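Local coordinates for protein Hydrogenase/urease maturation factor HypB (Helicobacter pylori, PDB 4LPS) that binds nickel or zinc and hydrolyses GTP slowly, an activity essential for nickel insertion into [NiFe] hydrogenase, and is also required for urease maturation, at residues 30-33 with 34-38; 119-123 with 124-128; 217-220 with 221-224; 223-226 with 227-231. All coordinates share one frame; numbering follows the deposited sequence.

Contact 1: 30-33 with 34-38; sequences NDIK and AAEMK. With GOL (glycerol), chain L.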
loop_
_atom_site.group_PDB
_atom_site.type_symbol
_atom_site.label_atom_id
_atom_site.label_comp_id
_atom_site.label_asym_id
_atom_site.label_seq_id
_atom_site.Cartn_x
_atom_site.Cartn_y
_atom_site.Cartn_z
ATOM N N ASN A 30 -7.854 -4.361 -17.844
ATOM C CA ASN A 30 -6.974 -4.227 -16.691
ATOM C C ASN A 30 -7.008 -5.504 -15.854
ATOM O O ASN A 30 -5.983 -5.934 -15.330
ATOM C CB ASN A 30 -7.346 -3.018 -15.833
ATOM C CG ASN A 30 -6.352 -2.780 -14.710
ATOM O OD1 ASN A 30 -5.221 -2.356 -14.946
ATOM N ND2 ASN A 30 -6.766 -3.070 -13.480
ATOM N N ASP A 31 -8.199 -6.089 -15.716
ATOM C CA ASP A 31 -8.377 -7.335 -14.971
ATOM C C ASP A 31 -7.559 -8.482 -15.571
ATOM O O ASP A 31 -6.957 -9.270 -14.843
ATOM C CB ASP A 31 -9.856 -7.720 -14.924
ATOM C CG ASP A 31 -10.549 -7.250 -13.656
ATOM O OD1 ASP A 31 -9.920 -6.539 -12.844
ATOM O OD2 ASP A 31 -11.736 -7.598 -13.476
ATOM N N ILE A 32 -7.559 -8.582 -16.897
ATOM C CA ILE A 32 -6.738 -9.574 -17.585
ATOM C C ILE A 32 -5.263 -9.338 -17.279
ATOM O O ILE A 32 -4.547 -10.255 -16.868
ATOM C CB ILE A 32 -6.949 -9.539 -19.117
ATOM C CG1 ILE A 32 -8.365 -9.995 -19.486
ATOM C CG2 ILE A 32 -5.925 -10.418 -19.820
ATOM C CD1 ILE A 32 -8.670 -11.419 -19.081
ATOM N N LYS A 33 -4.816 -8.103 -17.489
ATOM C CA LYS A 33 -3.422 -7.731 -17.266
ATOM C C LYS A 33 -2.993 -7.906 -15.807
ATOM O O LYS A 33 -1.852 -8.273 -15.529
ATOM C CB LYS A 33 -3.180 -6.287 -17.717
ATOM C CG LYS A 33 -1.709 -5.918 -17.767
ATOM C CD LYS A 33 -0.950 -6.896 -18.661
ATOM C CE LYS A 33 0.483 -6.452 -18.883
ATOM N NZ LYS A 33 1.297 -7.509 -19.550
ATOM N N ALA A 34 -3.907 -7.634 -14.881
ATOM C CA ALA A 34 -3.642 -7.847 -13.463
ATOM C C ALA A 34 -3.434 -9.323 -13.149
ATOM O O ALA A 34 -2.568 -9.680 -12.351
ATOM C CB ALA A 34 -4.776 -7.286 -12.627
ATOM N N ALA A 35 -4.245 -10.176 -13.770
ATOM C CA ALA A 35 -4.122 -11.617 -13.593
ATOM C C ALA A 35 -2.800 -12.131 -14.159
ATOM O O ALA A 35 -2.189 -13.046 -13.605
ATOM C CB ALA A 35 -5.297 -12.329 -14.250
ATOM N N GLU A 36 -2.373 -11.545 -15.273
ATOM C CA GLU A 36 -1.111 -11.920 -15.904
ATOM C C GLU A 36 0.086 -11.459 -15.079
ATOM O O GLU A 36 1.105 -12.146 -15.017
ATOM C CB GLU A 36 -1.033 -11.347 -17.316
ATOM C CG GLU A 36 -1.978 -12.024 -18.294
ATOM C CD GLU A 36 -1.914 -11.408 -19.669
ATOM O OE1 GLU A 36 -1.918 -12.163 -20.661
ATOM O OE2 GLU A 36 -1.858 -10.165 -19.753
ATOM N N MET A 37 -0.027 -10.284 -14.468
ATOM C CA MET A 37 1.033 -9.794 -13.591
ATOM C C MET A 37 1.124 -10.648 -12.337
ATOM O O MET A 37 2.215 -10.871 -11.813
ATOM C CB MET A 37 0.811 -8.328 -13.214
ATOM C CG MET A 37 1.112 -7.335 -14.330
ATOM S SD MET A 37 2.774 -7.518 -15.024
ATOM C CE MET A 37 3.776 -7.312 -13.549
ATOM N N LYS A 38 -0.027 -11.099 -11.843
ATOM C CA LYS A 38 -0.063 -11.974 -10.675
ATOM C C LYS A 38 0.663 -13.297 -10.930
ATOM O O LYS A 38 1.303 -13.837 -10.027
ATOM C CB LYS A 38 -1.503 -12.245 -10.239
ATOM C CG LYS A 38 -1.597 -12.896 -8.863
ATOM C CD LYS A 38 -3.030 -13.032 -8.376
ATOM C CE LYS A 38 -3.081 -13.825 -7.078
ATOM N NZ LYS A 38 -4.474 -14.053 -6.615
HETATM C C1 GOL L . 0.507 -9.517 -22.406
HETATM O O1 GOL L . 1.748 -8.977 -22.008
HETATM C C2 GOL L . -0.580 -8.481 -22.139
HETATM O O2 GOL L . -0.200 -7.246 -22.705
HETATM C C3 GOL L . -1.901 -8.937 -22.747
HETATM O O3 GOL L . -2.930 -8.741 -21.806
#
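Lys33 and Glu36, three residues apart on the α-helix 29-43, send their side chains across one another at about a right angle on the partly exposed flank of the helix. The lysine has CG anti to the backbone N (chi1 -169°) and then bends at CB-CG, which carries its aliphatic part past the glutamate: Lys33 CD lies 3.6 Å from Glu36 OE2. The charged ends stop short of a salt bridge, with Lys33 NZ 4.1 Å from Glu36 OE2. A glycerol, probably from the crystallisation liquor, spans this gap, while the ammonium also forms a salt bridge with Glu114 on helix 110-122. Ile32 approaches the same carboxylate from one turn back, through CG2. On the inner side of the helix, Ala34 and Met37 turn to helix 110-122, the methionine lying against Glu114 and Phe117. Asn30 ties the first turn to the surrounding chain through Asn147 and Ala110. Beneath these side chains run regular i to i+4 bonds, among them Ala34 N to Asn30 O at 2.7 Å. In the glycerol bridge, Lys33 NZ donates to O1 at 2.9 Å and glycerol O3 donates to Glu36 OE2 at 2.7 Å.

Contact 2: 119-123 with 124-128; sequences LLKDE and GALEK. With PO4 (phosphate ion), chain I.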
loop_
_atom_site.group_PDB
_atom_site.type_symbol
_atom_site.label_atom_id
_atom_site.label_comp_id
_atom_site.label_asym_id
_atom_site.label_seq_id
_atom_site.Cartn_x
_atom_site.Cartn_y
_atom_site.Cartn_z
ATOM N N LEU A 119 12.405 -3.923 -14.877
ATOM C CA LEU A 119 13.618 -3.242 -14.423
ATOM C C LEU A 119 14.111 -3.807 -13.098
ATOM O O LEU A 119 15.292 -4.128 -12.952
ATOM C CB LEU A 119 13.380 -1.737 -14.275
ATOM C CG LEU A 119 13.107 -0.902 -15.527
ATOM C CD1 LEU A 119 12.745 0.515 -15.134
ATOM C CD2 LEU A 119 14.315 -0.891 -16.448
ATOM N N LEU A 120 13.201 -3.920 -12.135
ATOM C CA LEU A 120 13.530 -4.456 -10.821
ATOM C C LEU A 120 14.033 -5.891 -10.917
ATOM O O LEU A 120 14.909 -6.305 -10.156
ATOM C CB LEU A 120 12.315 -4.378 -9.896
ATOM C CG LEU A 120 11.965 -2.975 -9.394
ATOM C CD1 LEU A 120 10.637 -2.988 -8.662
ATOM C CD2 LEU A 120 13.066 -2.451 -8.488
ATOM N N LYS A 121 13.468 -6.649 -11.852
ATOM C CA LYS A 121 13.925 -8.008 -12.097
ATOM C C LYS A 121 15.357 -8.009 -12.621
ATOM O O LYS A 121 16.216 -8.718 -12.097
ATOM C CB LYS A 121 13.006 -8.725 -13.087
ATOM C CG LYS A 121 13.376 -10.182 -13.304
ATOM C CD LYS A 121 12.720 -10.759 -14.545
ATOM C CE LYS A 121 13.059 -12.232 -14.695
ATOM N NZ LYS A 121 12.648 -12.766 -16.019
ATOM N N ASP A 122 15.601 -7.209 -13.654
ATOM C CA ASP A 122 16.909 -7.161 -14.301
ATOM C C ASP A 122 17.988 -6.630 -13.364
ATOM O O ASP A 122 19.172 -6.926 -13.530
ATOM C CB ASP A 122 16.840 -6.304 -15.566
ATOM C CG ASP A 122 16.031 -6.957 -16.672
ATOM O OD1 ASP A 122 15.746 -8.168 -16.570
ATOM O OD2 ASP A 122 15.672 -6.253 -17.642
ATOM N N GLU A 123 17.572 -5.835 -12.384
ATOM C CA GLU A 123 18.495 -5.248 -11.422
ATOM C C GLU A 123 18.789 -6.212 -10.278
ATOM O O GLU A 123 19.698 -5.976 -9.482
ATOM C CB GLU A 123 17.927 -3.932 -10.882
ATOM C CG GLU A 123 18.000 -2.777 -11.871
ATOM C CD GLU A 123 17.107 -1.614 -11.485
ATOM O OE1 GLU A 123 16.481 -1.665 -10.405
ATOM O OE2 GLU A 123 17.030 -0.642 -12.266
ATOM N N GLY A 124 18.015 -7.292 -10.197
ATOM C CA GLY A 124 18.217 -8.299 -9.169
ATOM C C GLY A 124 17.463 -8.010 -7.886
ATOM O O GLY A 124 17.612 -8.719 -6.887
ATOM N N ALA A 125 16.662 -6.953 -7.910
ATOM C CA ALA A 125 15.900 -6.537 -6.739
ATOM C C ALA A 125 14.838 -7.557 -6.336
ATOM O O ALA A 125 14.560 -7.738 -5.150
ATOM C CB ALA A 125 15.257 -5.186 -6.995
ATOM N N LEU A 126 14.231 -8.204 -7.326
ATOM C CA LEU A 126 13.176 -9.182 -7.068
ATOM C C LEU A 126 13.715 -10.457 -6.424
ATOM O O LEU A 126 13.056 -11.054 -5.569
ATOM C CB LEU A 126 12.439 -9.532 -8.362
ATOM C CG LEU A 126 11.693 -8.398 -9.065
ATOM C CD1 LEU A 126 10.841 -8.948 -10.196
ATOM C CD2 LEU A 126 10.832 -7.624 -8.075
ATOM N N GLU A 127 14.909 -10.869 -6.839
ATOM C CA GLU A 127 15.533 -12.068 -6.292
ATOM C C GLU A 127 15.757 -11.963 -4.785
ATOM O O GLU A 127 15.644 -12.954 -4.066
ATOM C CB GLU A 127 16.870 -12.340 -6.990
ATOM C CG GLU A 127 16.758 -12.999 -8.361
ATOM C CD GLU A 127 18.115 -13.277 -8.984
ATOM O OE1 GLU A 127 19.139 -13.059 -8.302
ATOM O OE2 GLU A 127 18.158 -13.706 -10.157
ATOM N N LYS A 128 16.066 -10.760 -4.311
ATOM C CA LYS A 128 16.372 -10.546 -2.899
ATOM C C LYS A 128 15.154 -10.152 -2.060
ATOM O O LYS A 128 15.275 -9.926 -0.857
ATOM C CB LYS A 128 17.458 -9.477 -2.760
ATOM C CG LYS A 128 18.726 -9.778 -3.551
ATOM C CD LYS A 128 19.659 -8.573 -3.607
ATOM C CE LYS A 128 21.113 -9.007 -3.727
ATOM N NZ LYS A 128 21.347 -9.834 -4.947
HETATM P P PO4 I . 9.058 -13.791 -14.717
HETATM O O1 PO4 I . 9.299 -14.719 -13.554
HETATM O O2 PO4 I . 9.658 -12.447 -14.397
HETATM O O3 PO4 I . 9.705 -14.332 -15.967
HETATM O O4 PO4 I . 7.575 -13.649 -14.950
HETATM O O HOH W 1 15.515 -10.168 -9.698
#
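The carbonyl oxygen of Lys121 is gripped twice: Gly124 N donates to it at 3.0 Å, from well above the carbonyl plane, and a water donates at 2.9 Å. That water accepts from Glu127 N, joining the last helical turn to the chain beyond. One residue earlier, Leu120 O receives two weak bonds, from Ala125 N at 2.9 Å and from Leu126 N at 3.5 Å. The bonds from Gly124 N and Ala125 N make the Schellman motif closing helix 110-122, Gly124 having a positive phi of 88° where the chain leaves the helix; that from Leu126 N is an extra. The reversal folds apolar groups over the helix end. Leu126 spreads its methyls over neighbouring residues, CD1 reaching Lys121 CB at 3.6 Å and CD2 lying against Leu120 CB, while Leu120 CD2 meets Ala125 CB at 3.8 Å. Leu120 and Leu126 rest on Cys75 of strand 74-80. Lys121 crosses Leu126 at about a right angle and runs extended to a phosphate ion, probably from the crystallisation liquor, that Arg40 also binds; its bonds to the ion are weak. Helix-end carbonyls therefore gain partners from the turn and water, while leucine and alanine cover the turn's inner side.

Contact 3: 217-220 with 221-224; sequences DPKS and LEDF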
loop_
_atom_site.group_PDB
_atom_site.type_symbol
_atom_site.label_atom_id
_atom_site.label_comp_id
_atom_site.label_asym_id
_atom_site.label_seq_id
_atom_site.Cartn_x
_atom_site.Cartn_y
_atom_site.Cartn_z
ATOM N N ASP A 217 6.130 5.849 16.642
ATOM C CA ASP A 217 5.866 4.646 17.425
ATOM C C ASP A 217 6.408 3.425 16.682
ATOM O O ASP A 217 5.698 2.801 15.892
ATOM C CB ASP A 217 4.360 4.521 17.704
ATOM C CG ASP A 217 3.963 3.180 18.313
ATOM O OD1 ASP A 217 4.842 2.367 18.670
ATOM O OD2 ASP A 217 2.745 2.945 18.463
ATOM N N PRO A 218 7.682 3.087 16.937
ATOM C CA PRO A 218 8.356 1.919 16.358
ATOM C C PRO A 218 7.601 0.616 16.600
ATOM O O PRO A 218 7.632 -0.281 15.757
ATOM C CB PRO A 218 9.704 1.899 17.082
ATOM C CG PRO A 218 9.956 3.320 17.434
ATOM C CD PRO A 218 8.603 3.898 17.756
ATOM N N LYS A 219 6.931 0.524 17.743
ATOM C CA LYS A 219 6.193 -0.677 18.109
ATOM C C LYS A 219 5.011 -0.916 17.170
ATOM O O LYS A 219 4.698 -2.060 16.838
ATOM C CB LYS A 219 5.710 -0.569 19.559
ATOM C CG LYS A 219 4.951 -1.780 20.077
ATOM C CD LYS A 219 5.697 -3.078 19.797
ATOM C CE LYS A 219 4.987 -4.268 20.427
ATOM N NZ LYS A 219 3.505 -4.141 20.344
ATOM N N SER A 220 4.359 0.164 16.742
ATOM C CA SER A 220 3.260 0.067 15.785
ATOM C C SER A 220 3.766 -0.393 14.422
ATOM O O SER A 220 3.095 -1.151 13.721
ATOM C CB SER A 220 2.531 1.408 15.655
ATOM O OG SER A 220 3.271 2.333 14.878
ATOM N N LEU A 221 4.953 0.075 14.052
ATOM C CA LEU A 221 5.576 -0.320 12.796
ATOM C C LEU A 221 5.918 -1.797 12.854
ATOM O O LEU A 221 5.702 -2.541 11.896
ATOM C CB LEU A 221 6.842 0.498 12.530
ATOM C CG LEU A 221 6.769 1.743 11.642
ATOM C CD1 LEU A 221 6.209 1.401 10.267
ATOM C CD2 LEU A 221 5.955 2.843 12.305
ATOM N N GLU A 222 6.472 -2.204 13.990
ATOM C CA GLU A 222 6.872 -3.584 14.219
ATOM C C GLU A 222 5.676 -4.532 14.181
ATOM O O GLU A 222 5.768 -5.634 13.640
ATOM C CB GLU A 222 7.600 -3.694 15.561
ATOM C CG GLU A 222 8.088 -5.087 15.914
ATOM C CD GLU A 222 9.032 -5.081 17.099
ATOM O OE1 GLU A 222 10.140 -5.648 16.983
ATOM O OE2 GLU A 222 8.664 -4.513 18.150
ATOM N N ASP A 223 4.561 -4.103 14.765
ATOM C CA ASP A 223 3.355 -4.920 14.782
ATOM C C ASP A 223 2.811 -5.117 13.373
ATOM O O ASP A 223 2.381 -6.214 13.014
ATOM C CB ASP A 223 2.289 -4.290 15.681
ATOM C CG ASP A 223 2.594 -4.460 17.157
ATOM O OD1 ASP A 223 3.561 -5.179 17.486
ATOM O OD2 ASP A 223 1.872 -3.865 17.990
ATOM N N PHE A 224 2.837 -4.052 12.577
ATOM C CA PHE A 224 2.307 -4.111 11.219
ATOM C C PHE A 224 3.220 -4.960 10.342
ATOM O O PHE A 224 2.751 -5.686 9.465
ATOM C CB PHE A 224 2.145 -2.707 10.625
ATOM C CG PHE A 224 1.616 -2.705 9.217
ATOM C CD1 PHE A 224 0.327 -3.143 8.949
ATOM C CD2 PHE A 224 2.411 -2.280 8.162
ATOM C CE1 PHE A 224 -0.165 -3.155 7.650
ATOM C CE2 PHE A 224 1.928 -2.288 6.861
ATOM C CZ PHE A 224 0.637 -2.727 6.604
#
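Helix 218-234 starts directly after Asp217; its first i to i+4 bond, Leu221 N to Asp217 O at 3.4 Å, is weak, and the next, Glu222 N to Pro218 O, is 2.9 Å. On the outer side, Lys219 reaches forward one turn to Asp223. Its chain is bent at chi2 and chi4, which brings the ammonium to the carboxylate's two oxygens in a two-pronged salt bridge: Lys219 NZ lies 2.9 Å from Asp223 OD2, meeting its syn lone pair, and makes a weaker bond to OD1 at 3.0 Å. On the way, Lys219 CD passes Glu222 OE2 at 3.7 Å. On the buried side lies Ser220, whose OG sits between the backbone N and the carbonyl carbon (chi1 76°). From there it donates to Asp217 O at 2.7 Å in the carbonyl plane, and it is also bonded to the backbone N of Ser214, a residue of the GDP pocket. Leu221 CD2 packs beside both Asp217 O and Ser220 OG, with Phe69 beyond. Asp217 OD1 accepts a weak bond from Ser220 N at 3.0 Å, the signature of an aspartate N-cap, here followed by proline in the first helical turn.

Contact 4: 223-226 with 227-231; sequences DFKN and FLLEK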
loop_
_atom_site.group_PDB
_atom_site.type_symbol
_atom_site.label_atom_id
_atom_site.label_comp_id
_atom_site.label_asym_id
_atom_site.label_seq_id
_atom_site.Cartn_x
_atom_site.Cartn_y
_atom_site.Cartn_z
ATOM N N ASP A 223 4.561 -4.103 14.765
ATOM C CA ASP A 223 3.355 -4.920 14.782
ATOM C C ASP A 223 2.811 -5.117 13.373
ATOM O O ASP A 223 2.381 -6.214 13.014
ATOM C CB ASP A 223 2.289 -4.290 15.681
ATOM C CG ASP A 223 2.594 -4.460 17.157
ATOM O OD1 ASP A 223 3.561 -5.179 17.486
ATOM O OD2 ASP A 223 1.872 -3.865 17.990
ATOM N N PHE A 224 2.837 -4.052 12.577
ATOM C CA PHE A 224 2.307 -4.111 11.219
ATOM C C PHE A 224 3.220 -4.960 10.342
ATOM O O PHE A 224 2.751 -5.686 9.465
ATOM C CB PHE A 224 2.145 -2.707 10.625
ATOM C CG PHE A 224 1.616 -2.705 9.217
ATOM C CD1 PHE A 224 0.327 -3.143 8.949
ATOM C CD2 PHE A 224 2.411 -2.280 8.162
ATOM C CE1 PHE A 224 -0.165 -3.155 7.650
ATOM C CE2 PHE A 224 1.928 -2.288 6.861
ATOM C CZ PHE A 224 0.637 -2.727 6.604
ATOM N N LYS A 225 4.525 -4.851 10.577
ATOM C CA LYS A 225 5.511 -5.650 9.856
ATOM C C LYS A 225 5.285 -7.144 10.083
ATOM O O LYS A 225 5.312 -7.936 9.139
ATOM C CB LYS A 225 6.931 -5.249 10.285
ATOM C CG LYS A 225 8.069 -6.006 9.601
ATOM C CD LYS A 225 8.490 -7.262 10.360
ATOM C CE LYS A 225 9.145 -6.926 11.685
ATOM N NZ LYS A 225 9.560 -8.158 12.414
ATOM N N ASN A 226 5.072 -7.521 11.341
ATOM C CA ASN A 226 4.852 -8.919 11.691
ATOM C C ASN A 226 3.549 -9.434 11.103
ATOM O O ASN A 226 3.448 -10.598 10.717
ATOM C CB ASN A 226 4.849 -9.102 13.210
ATOM C CG ASN A 226 6.238 -9.013 13.813
ATOM O OD1 ASN A 226 7.232 -9.316 13.155
ATOM N ND2 ASN A 226 6.309 -8.602 15.076
ATOM N N PHE A 227 2.554 -8.554 11.040
ATOM C CA PHE A 227 1.290 -8.845 10.376
ATOM C C PHE A 227 1.507 -9.213 8.914
ATOM O O PHE A 227 0.960 -10.202 8.423
ATOM C CB PHE A 227 0.354 -7.638 10.494
ATOM C CG PHE A 227 -0.856 -7.711 9.609
ATOM C CD1 PHE A 227 -1.913 -8.552 9.922
ATOM C CD2 PHE A 227 -0.944 -6.919 8.474
ATOM C CE1 PHE A 227 -3.030 -8.615 9.108
ATOM C CE2 PHE A 227 -2.057 -6.975 7.655
ATOM C CZ PHE A 227 -3.103 -7.824 7.974
ATOM N N LEU A 228 2.317 -8.417 8.225
ATOM C CA LEU A 228 2.617 -8.659 6.821
ATOM C C LEU A 228 3.366 -9.972 6.636
ATOM O O LEU A 228 3.108 -10.716 5.689
ATOM C CB LEU A 228 3.432 -7.501 6.245
ATOM C CG LEU A 228 2.717 -6.152 6.131
ATOM C CD1 LEU A 228 3.637 -5.115 5.510
ATOM C CD2 LEU A 228 1.439 -6.278 5.315
ATOM N N LEU A 229 4.300 -10.243 7.545
ATOM C CA LEU A 229 5.095 -11.464 7.506
ATOM C C LEU A 229 4.206 -12.692 7.647
ATOM O O LEU A 229 4.417 -13.704 6.978
ATOM C CB LEU A 229 6.157 -11.453 8.610
ATOM C CG LEU A 229 7.413 -10.612 8.372
ATOM C CD1 LEU A 229 8.389 -10.772 9.527
ATOM C CD2 LEU A 229 8.074 -10.996 7.055
ATOM N N GLU A 230 3.217 -12.601 8.529
ATOM C CA GLU A 230 2.306 -13.714 8.754
ATOM C C GLU A 230 1.374 -13.893 7.559
ATOM O O GLU A 230 1.016 -15.017 7.202
ATOM C CB GLU A 230 1.501 -13.496 10.038
ATOM C CG GLU A 230 0.306 -14.428 10.200
ATOM C CD GLU A 230 0.706 -15.887 10.351
ATOM O OE1 GLU A 230 1.882 -16.166 10.672
ATOM O OE2 GLU A 230 -0.162 -16.763 10.142
ATOM N N LYS A 231 0.986 -12.783 6.937
ATOM C CA LYS A 231 0.116 -12.838 5.768
ATOM C C LYS A 231 0.814 -13.533 4.602
ATOM O O LYS A 231 0.194 -14.321 3.887
ATOM C CB LYS A 231 -0.351 -11.435 5.380
ATOM C CG LYS A 231 -1.558 -10.983 6.197
ATOM C CD LYS A 231 -2.709 -11.961 5.990
ATOM C CE LYS A 231 -3.890 -11.644 6.885
ATOM N NZ LYS A 231 -3.723 -12.304 8.209
#
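Lys225, which crosses Leu229 at a slant, donates through NZ to Asn226 OD1 at 2.7 Å and forms a salt bridge with Asp71. Two bends, at chi2 and chi3, bring Lys225 CD to Leu229 CD1 at 3.6 Å; the amide oxygen of Asn226 borders the same methyl. The ammonium thus has two oxygen partners while CD rests on the leucine. Glu230 pairs with Arg233. Backbone bonds such as Leu228 N to Phe224 O, at 3.0 Å, keep the helix regular beneath. The flank carrying Phe224, Phe227 and Leu228 is apolar and lies on the parallel sheet of the P-loop nucleotide-binding domain, against strands 47-52 and 152-158. There Leu228 sits over one face of the Phe224 ring in a CH-pi contact, CG 4.2 Å from the ring centroid and 19° off the normal, with CD1 3.6 Å from Phe224 CE2. With CG anti to its backbone N (chi1 168°), Phe227 lays its ring alongside that of Phe224, nearly parallel, the planes at 27°, yet slid so far that overlap is slight. The centroids stand 6.0 Å apart, and the rings meet through Phe227 CD2 and Phe224 CE1. Phe211 of strand 210-212 touches both rings, edge-to-face with Phe224.

Overall arrangement
All four contacts are local, along or at the ends of three helices around a seven-stranded parallel sheet, in numerical order along the chain. Contact 1 belongs to helix 29-43, packed beside helix 110-122, whose C-terminal end is contact 2; their centres are about 20 Å apart. Contacts 3 and 4 succeed each other on helix 218-234, sharing Asp223 and Phe224, with centres about 10 Å apart. Contacts 1 and 3 flank the chain's centre, about 32 Å apart between centres. In contact 1 the Asn30 side chain is about 7 Å from that of His107, a probable nickel ligand, and about 14 Å from the bound nickel; in contact 3 the Leu221 side chain is about 7 Å from GDP.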